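Local atomic coordinates of iron dependent repressor (Sulfolobus solfataricus, PDB entry 2X4H), a protein that binds zinc and probably acts as a metal-responsive, DNA-binding transcription regulator of the DtxR/MntR family. Residues N35-A38 with K39-I43; I90-N94 with I95-K99; L112-E115 with E116-D119. One frame throughout, in Å; residues are numbered along the deposited sequence.

Contact 1. Residues N35-A38 with K39-I43; sequences NRIA and KDLKI
I37 and L41, one helical turn apart, lie side by side and point the same way, I37 CG2 meeting L41 CD1 at 3.9 Å. With chi1 of I37 at -60°, CG2 stands anti to the backbone N and beside the carbonyl carbon, the side on which L41 follows. This is the close-packed face: I37 also rests on I22 of helix 13-27, and both I37 and A38 on V48 of helix 45-57. The helix stops in a Schellman motif, K42 taking a positive phi while I43 N donates to A38 O over 2.9 Å, a nearly straight bond (172° at the hydrogen). I43 then follows the turn onto Y18 and V48, as expected between the two helices of a helix-turn-helix unit.

The solvent side is looser. R36, bent at chi2 and chi3, brings NH1 within 3.5 Å of D40 OD2, but the two planes stand 79° apart and no N-H points at the oxygen. K39 runs beside R36, its CD 3.9 Å from R36 NH1. D40 OD1 has its own hydrogen bond, to Y25 OH. The R36-D40 bridge therefore rests on charge alone, whereas the Y25 bond probably does more to fix the carboxylate.

Contact 2. Residues I90-N94 with I95-K99; sequences ILLVN and IGIDK
I95 lays its CG2 methyl obliquely across the end of L91, 3.8 Å from L91 CD1. The same methyl lies 3.2 Å from L91 O, over the last turn of helix 72-94. A chi1 of 74° sets I95 CG1 between its own N and carbonyl carbon, which folds the ethyl branch back over the carbonyl oxygens of L91 and L92 and brings I95 CD1 alongside L92 CD2 at 4.2 Å. The same L92 CD2 also meets I97 CD1, 4.1 Å away, the two side chains lying side by side. This row of branched side chains faces the third subunit, where L91 packs on its counterpart L91, L92 on I117 and I95 on Y124 of that neighbouring chain. Exchanging I95 for an alanine would probably leave L91 CD1 and L92 CD2 without their I95 contacts and take packing surface from Y124 of the third subunit.

The backbone beneath is a Schellman motif. I97 N donates to L92 O at 2.9 Å, and G96 N donates to V93 O at 3.0 Å, the latter from well above the carbonyl plane (67° out of it). G96 is the C-prime residue; at its backbone angles, with phi at 105°, a side chain would collide with the carbonyl oxygen of the residue before, which accounts for the glycine.

Past the turn the chain folds back along V93. V93 CA makes a C-H...O contact with I97 O at 3.4 Å, and V93 CG2 sits 3.9 Å from K99 CA, while V93 also touches P132 and A102. D98 N-caps the next helix, 99-107, its OD2 accepting from T101 N; the extended side chain of K99 leads away from V93 and passes close to H133, a zinc ligand.

Contact 3. Residues L112-E115 with E116-D119; sequences LIPE and EIID
I113 crosses I117 at about a right angle in the apolar part of the contact, and its CG2 methyl presses on I117 CG2 at 3.4 Å, closer than two methyl carbons normally approach. With chi1 at -56°, I113 holds that methyl anti to its N, where it also reaches I118 CG1 at 3.8 Å. P114 runs alongside I117, P114 CD lying 3.9 Å from I117 CD1. I118 also touches Y80 and A84 of helix 72-94, and I117 packs on I97 of the third subunit.

Backbone bonds start the helix. P114 O, of the residue at the N-cap position, accepts from I118 N at 3.3 Å, in the carbonyl plane; D119 N donates to E115 O at 2.9 Å, almost straight at 174°.

The charged groups form a third set. E115 OE2 and D119 OD2 stand 3.7 Å apart with their carboxylate planes 78° to each other. A water donates to E115 OE2 at 2.7 Å, and a matching bond to D119 OD2 is too short to trust. K83 forms a salt bridge with D119 OD1 and probably offsets some of the negative charge, while E116 reaches Y105 of the third subunit through OE1. Acidic residues one turn apart suit a metal, and E115 and D119 are indeed zinc ligands of this protein, although no zinc is bound to them in this chain.

How the contacts relate
From the N terminus the chain passes helix 13-27 and reaches contact 1, which ends helix 34-41 and turns into helix 45-57 of the DNA-binding region. After the two-stranded hairpin 61-70, helix 72-94 runs into contact 2, the reversal leading to helix 99-107. Contact 3 follows, where the loop after that helix enters helix 115-124. All three are local contacts in series, so none nests in or crosses another. Contact 1 lies about 35 Å from contact 2 and about 30 Å from contact 3, centre to centre, across the chain's middle. Contacts 2 and 3, centres about 18 Å apart, share the metal-binding and dimerisation region and both face the third subunit.

Contact 1. Residues N35-A38 with K39-I43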
loop_
_atom_site.group_PDB
_atom_site.type_symbol
_atom_site.label_atom_id
_atom_site.label_comp_id
_atom_site.label_asym_id
_atom_site.label_seq_id
_atom_site.Cartn_x
_atom_site.Cartn_y
_atom_site.Cartn_z
ATOM N N ASN C 35 -2.925 13.540 -12.793
ATOM C CA ASN C 35 -1.839 14.153 -13.582
ATOM C C ASN C 35 -1.373 15.537 -13.101
ATOM O O ASN C 35 -0.239 15.946 -13.370
ATOM C CB ASN C 35 -2.235 14.155 -15.045
ATOM C CG ASN C 35 -2.504 12.752 -15.540
ATOM O OD1 ASN C 35 -1.581 11.976 -15.751
ATOM N ND2 ASN C 35 -3.774 12.403 -15.673
ATOM N N ARG C 36 -2.220 16.241 -12.359
ATOM C CA ARG C 36 -1.798 17.508 -11.749
ATOM C C ARG C 36 -0.872 17.240 -10.565
ATOM O O ARG C 36 0.158 17.898 -10.418
ATOM C CB ARG C 36 -3.005 18.358 -11.320
ATOM C CG ARG C 36 -3.890 18.852 -12.477
ATOM C CD ARG C 36 -3.174 19.827 -13.427
ATOM N NE ARG C 36 -2.932 21.154 -12.856
ATOM C CZ ARG C 36 -1.738 21.703 -12.609
ATOM N NH1 ARG C 36 -0.609 21.048 -12.843
ATOM N NH2 ARG C 36 -1.680 22.942 -12.103
ATOM N N ILE C 37 -1.240 16.255 -9.746
ATOM C CA ILE C 37 -0.400 15.789 -8.643
ATOM C C ILE C 37 0.970 15.369 -9.164
ATOM O O ILE C 37 1.998 15.689 -8.564
ATOM C CB ILE C 37 -1.011 14.585 -7.922
ATOM C CG1 ILE C 37 -2.379 14.928 -7.322
ATOM C CG2 ILE C 37 -0.056 14.079 -6.837
ATOM C CD1 ILE C 37 -3.128 13.718 -6.743
ATOM N N ALA C 38 0.961 14.659 -10.289
ATOM C CA ALA C 38 2.170 14.123 -10.898
ATOM C C ALA C 38 3.103 15.238 -11.347
ATOM O O ALA C 38 4.308 15.207 -11.073
ATOM C CB ALA C 38 1.801 13.224 -12.086
ATOM N N LYS C 39 2.539 16.226 -12.034
ATOM C CA LYS C 39 3.326 17.364 -12.509
ATOM C C LYS C 39 3.850 18.231 -11.355
ATOM O O LYS C 39 5.023 18.662 -11.364
ATOM C CB LYS C 39 2.484 18.198 -13.474
ATOM C CG LYS C 39 3.262 19.239 -14.291
ATOM C CD LYS C 39 2.304 19.998 -15.219
ATOM C CE LYS C 39 2.996 21.090 -16.020
ATOM N NZ LYS C 39 2.102 21.553 -17.135
ATOM N N ASP C 40 3.006 18.470 -10.354
ATOM C CA ASP C 40 3.437 19.258 -9.185
ATOM C C ASP C 40 4.636 18.615 -8.466
ATOM O O ASP C 40 5.587 19.304 -8.120
ATOM C CB ASP C 40 2.273 19.472 -8.209
ATOM C CG ASP C 40 1.124 20.280 -8.825
ATOM O OD1 ASP C 40 0.010 20.284 -8.257
ATOM O OD2 ASP C 40 1.328 20.908 -9.887
ATOM N N LEU C 41 4.602 17.291 -8.287
ATOM C CA LEU C 41 5.688 16.559 -7.613
ATOM C C LEU C 41 6.813 16.115 -8.555
ATOM O O LEU C 41 7.804 15.544 -8.104
ATOM C CB LEU C 41 5.118 15.339 -6.877
ATOM C CG LEU C 41 4.160 15.669 -5.734
ATOM C CD1 LEU C 41 3.489 14.408 -5.232
ATOM C CD2 LEU C 41 4.900 16.436 -4.589
ATOM N N LYS C 42 6.670 16.389 -9.851
ATOM C CA LYS C 42 7.679 16.017 -10.857
ATOM C C LYS C 42 7.908 14.510 -10.902
ATOM O O LYS C 42 9.054 14.054 -10.870
ATOM C CB LYS C 42 9.016 16.741 -10.607
ATOM C CG LYS C 42 8.902 18.256 -10.480
ATOM C CD LYS C 42 10.252 18.977 -10.661
ATOM C CE LYS C 42 11.226 18.762 -9.491
ATOM N NZ LYS C 42 11.886 17.417 -9.528
ATOM N N ILE C 43 6.814 13.745 -10.953
ATOM C CA ILE C 43 6.879 12.273 -11.039
ATOM C C ILE C 43 5.844 11.706 -12.028
ATOM O O ILE C 43 5.047 12.459 -12.602
ATOM C CB ILE C 43 6.722 11.592 -9.635
ATOM C CG1 ILE C 43 5.329 11.867 -9.045
ATOM C CG2 ILE C 43 7.831 12.017 -8.697
ATOM C CD1 ILE C 43 5.167 11.413 -7.589
#

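Contact 2. Residues I90-N94 with I95-K99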
loop_
_atom_site.group_PDB
_atom_site.type_symbol
_atom_site.label_atom_id
_atom_site.label_comp_id
_atom_site.label_asym_id
_atom_site.label_seq_id
_atom_site.Cartn_x
_atom_site.Cartn_y
_atom_site.Cartn_z
ATOM N N ILE C 90 12.084 21.521 18.721
ATOM C CA ILE C 90 12.187 22.264 19.961
ATOM C C ILE C 90 13.023 21.522 20.984
ATOM O O ILE C 90 13.880 22.133 21.639
ATOM C CB ILE C 90 10.812 22.616 20.563
ATOM C CG1 ILE C 90 10.158 23.727 19.732
ATOM C CG2 ILE C 90 10.947 23.108 22.037
ATOM C CD1 ILE C 90 8.731 24.052 20.103
ATOM N N LEU C 91 12.776 20.217 21.127
ATOM C CA LEU C 91 13.595 19.383 22.020
ATOM C C LEU C 91 15.054 19.498 21.612
ATOM O O LEU C 91 15.914 19.674 22.465
ATOM C CB LEU C 91 13.158 17.908 22.015
ATOM C CG LEU C 91 14.084 16.919 22.740
ATOM C CD1 LEU C 91 14.144 17.214 24.221
ATOM C CD2 LEU C 91 13.643 15.446 22.441
ATOM N N LEU C 92 15.327 19.427 20.317
ATOM C CA LEU C 92 16.702 19.362 19.835
ATOM C C LEU C 92 17.424 20.684 20.049
ATOM O O LEU C 92 18.584 20.710 20.494
ATOM C CB LEU C 92 16.747 18.908 18.373
ATOM C CG LEU C 92 16.225 17.492 18.102
ATOM C CD1 LEU C 92 16.449 17.110 16.662
ATOM C CD2 LEU C 92 16.861 16.448 19.026
ATOM N N VAL C 93 16.727 21.794 19.819
ATOM C CA VAL C 93 17.321 23.098 20.092
ATOM C C VAL C 93 17.533 23.254 21.594
ATOM O O VAL C 93 18.574 23.782 22.022
ATOM C CB VAL C 93 16.485 24.245 19.472
ATOM C CG1 VAL C 93 16.881 25.616 20.022
ATOM C CG2 VAL C 93 16.614 24.221 17.946
ATOM N N ASN C 94 16.580 22.792 22.407
ATOM C CA ASN C 94 16.672 23.010 23.879
ATOM C C ASN C 94 17.806 22.183 24.498
ATOM O O ASN C 94 18.318 22.524 25.580
ATOM C CB ASN C 94 15.372 22.671 24.609
ATOM C CG ASN C 94 14.266 23.652 24.342
ATOM O OD1 ASN C 94 14.424 24.633 23.588
ATOM N ND2 ASN C 94 13.104 23.395 24.964
ATOM N N ILE C 95 18.201 21.099 23.822
ATOM C CA ILE C 95 19.327 20.305 24.312
ATOM C C ILE C 95 20.616 20.651 23.602
ATOM O O ILE C 95 21.594 19.930 23.745
ATOM C CB ILE C 95 19.047 18.781 24.238
ATOM C CG1 ILE C 95 19.103 18.252 22.803
ATOM C CG2 ILE C 95 17.675 18.457 24.833
ATOM C CD1 ILE C 95 18.803 16.759 22.699
ATOM N N GLY C 96 20.632 21.739 22.837
ATOM C CA GLY C 96 21.883 22.292 22.305
ATOM C C GLY C 96 22.227 22.082 20.840
ATOM O O GLY C 96 23.334 22.360 20.432
ATOM N N ILE C 97 21.298 21.590 20.035
ATOM C CA ILE C 97 21.547 21.400 18.597
ATOM C C ILE C 97 21.081 22.641 17.797
ATOM O O ILE C 97 19.970 23.108 17.980
ATOM C CB ILE C 97 20.851 20.103 18.093
ATOM C CG1 ILE C 97 21.448 18.896 18.828
ATOM C CG2 ILE C 97 21.078 19.915 16.609
ATOM C CD1 ILE C 97 20.767 17.608 18.646
ATOM N N ASP C 98 21.935 23.164 16.923
ATOM C CA ASP C 98 21.598 24.312 16.053
ATOM C C ASP C 98 20.335 24.064 15.201
ATOM O O ASP C 98 20.113 22.950 14.717
ATOM C CB ASP C 98 22.827 24.666 15.190
ATOM C CG ASP C 98 22.489 24.936 13.738
ATOM O OD1 ASP C 98 22.653 26.099 13.291
ATOM O OD2 ASP C 98 22.071 23.993 13.039
ATOM N N LYS C 99 19.519 25.098 15.005
ATOM C CA LYS C 99 18.167 24.901 14.479
ATOM C C LYS C 99 18.112 24.331 13.058
ATOM O O LYS C 99 17.180 23.612 12.721
ATOM C CB LYS C 99 17.320 26.184 14.557
ATOM C CG LYS C 99 17.762 27.308 13.660
ATOM C CD LYS C 99 16.745 28.438 13.617
ATOM C CE LYS C 99 17.256 29.570 12.772
ATOM N NZ LYS C 99 16.472 30.787 13.060
#

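Contact 3. Residues L112-E115 with E116-D119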
loop_
_atom_site.group_PDB
_atom_site.type_symbol
_atom_site.label_atom_id
_atom_site.label_comp_id
_atom_site.label_asym_id
_atom_site.label_seq_id
_atom_site.Cartn_x
_atom_site.Cartn_y
_atom_site.Cartn_z
ATOM N N LEU C 112 8.418 8.496 12.190
ATOM C CA LEU C 112 8.350 7.166 12.820
ATOM C C LEU C 112 7.854 7.214 14.273
ATOM O O LEU C 112 7.538 6.178 14.839
ATOM C CB LEU C 112 9.727 6.475 12.736
ATOM C CG LEU C 112 10.038 6.082 11.283
ATOM C CD1 LEU C 112 11.527 6.034 10.996
ATOM C CD2 LEU C 112 9.351 4.752 10.871
ATOM N N ILE C 113 7.784 8.399 14.879
ATOM C CA ILE C 113 7.444 8.485 16.302
ATOM C C ILE C 113 5.933 8.314 16.478
ATOM O O ILE C 113 5.173 9.003 15.821
ATOM C CB ILE C 113 7.885 9.834 16.952
ATOM C CG1 ILE C 113 9.390 10.091 16.768
ATOM C CG2 ILE C 113 7.596 9.835 18.435
ATOM C CD1 ILE C 113 10.261 9.009 17.303
ATOM N N PRO C 114 5.501 7.380 17.349
ATOM C CA PRO C 114 4.088 7.213 17.724
ATOM C C PRO C 114 3.442 8.430 18.414
ATOM O O PRO C 114 4.118 9.205 19.120
ATOM C CB PRO C 114 4.119 6.047 18.704
ATOM C CG PRO C 114 5.359 5.287 18.362
ATOM C CD PRO C 114 6.342 6.300 17.899
ATOM N N GLU C 115 2.132 8.544 18.205
ATOM C CA GLU C 115 1.295 9.655 18.641
ATOM C C GLU C 115 1.456 9.969 20.106
ATOM O O GLU C 115 1.575 11.149 20.496
ATOM C CB GLU C 115 -0.185 9.328 18.351
ATOM C CG GLU C 115 -1.218 10.343 18.928
ATOM C CD GLU C 115 -2.691 9.965 18.672
ATOM O OE1 GLU C 115 -2.984 9.053 17.844
ATOM O OE2 GLU C 115 -3.564 10.604 19.308
ATOM N N GLU C 116 1.453 8.913 20.917
ATOM C CA GLU C 116 1.565 9.068 22.347
ATOM C C GLU C 116 2.820 9.880 22.705
ATOM O O GLU C 116 2.736 10.785 23.530
ATOM C CB GLU C 116 1.549 7.726 23.081
ATOM C CG GLU C 116 1.417 7.887 24.607
ATOM C CD GLU C 116 1.473 6.584 25.376
ATOM O OE1 GLU C 116 1.408 5.510 24.743
ATOM O OE2 GLU C 116 1.584 6.647 26.625
ATOM N N ILE C 117 3.949 9.569 22.065
ATOM C CA ILE C 117 5.221 10.222 22.363
ATOM C C ILE C 117 5.185 11.694 21.994
ATOM O O ILE C 117 5.579 12.573 22.790
ATOM C CB ILE C 117 6.405 9.538 21.641
ATOM C CG1 ILE C 117 6.681 8.167 22.240
ATOM C CG2 ILE C 117 7.651 10.364 21.748
ATOM C CD1 ILE C 117 7.685 7.335 21.443
ATOM N N ILE C 118 4.731 11.978 20.784
ATOM C CA ILE C 118 4.635 13.376 20.355
ATOM C C ILE C 118 3.697 14.205 21.254
ATOM O O ILE C 118 4.058 15.292 21.646
ATOM C CB ILE C 118 4.234 13.472 18.884
ATOM C CG1 ILE C 118 5.371 12.929 18.011
ATOM C CG2 ILE C 118 3.844 14.909 18.490
ATOM C CD1 ILE C 118 6.689 13.610 18.208
ATOM N N ASP C 119 2.520 13.686 21.598
ATOM C CA ASP C 119 1.612 14.398 22.493
ATOM C C ASP C 119 2.210 14.555 23.872
ATOM O O ASP C 119 2.032 15.606 24.505
ATOM C CB ASP C 119 0.249 13.711 22.605
ATOM C CG ASP C 119 -0.591 13.846 21.311
ATOM O OD1 ASP C 119 -0.195 14.657 20.432
ATOM O OD2 ASP C 119 -1.636 13.148 21.156
HETATM O O HOH W 1 -2.886 13.175 19.074
#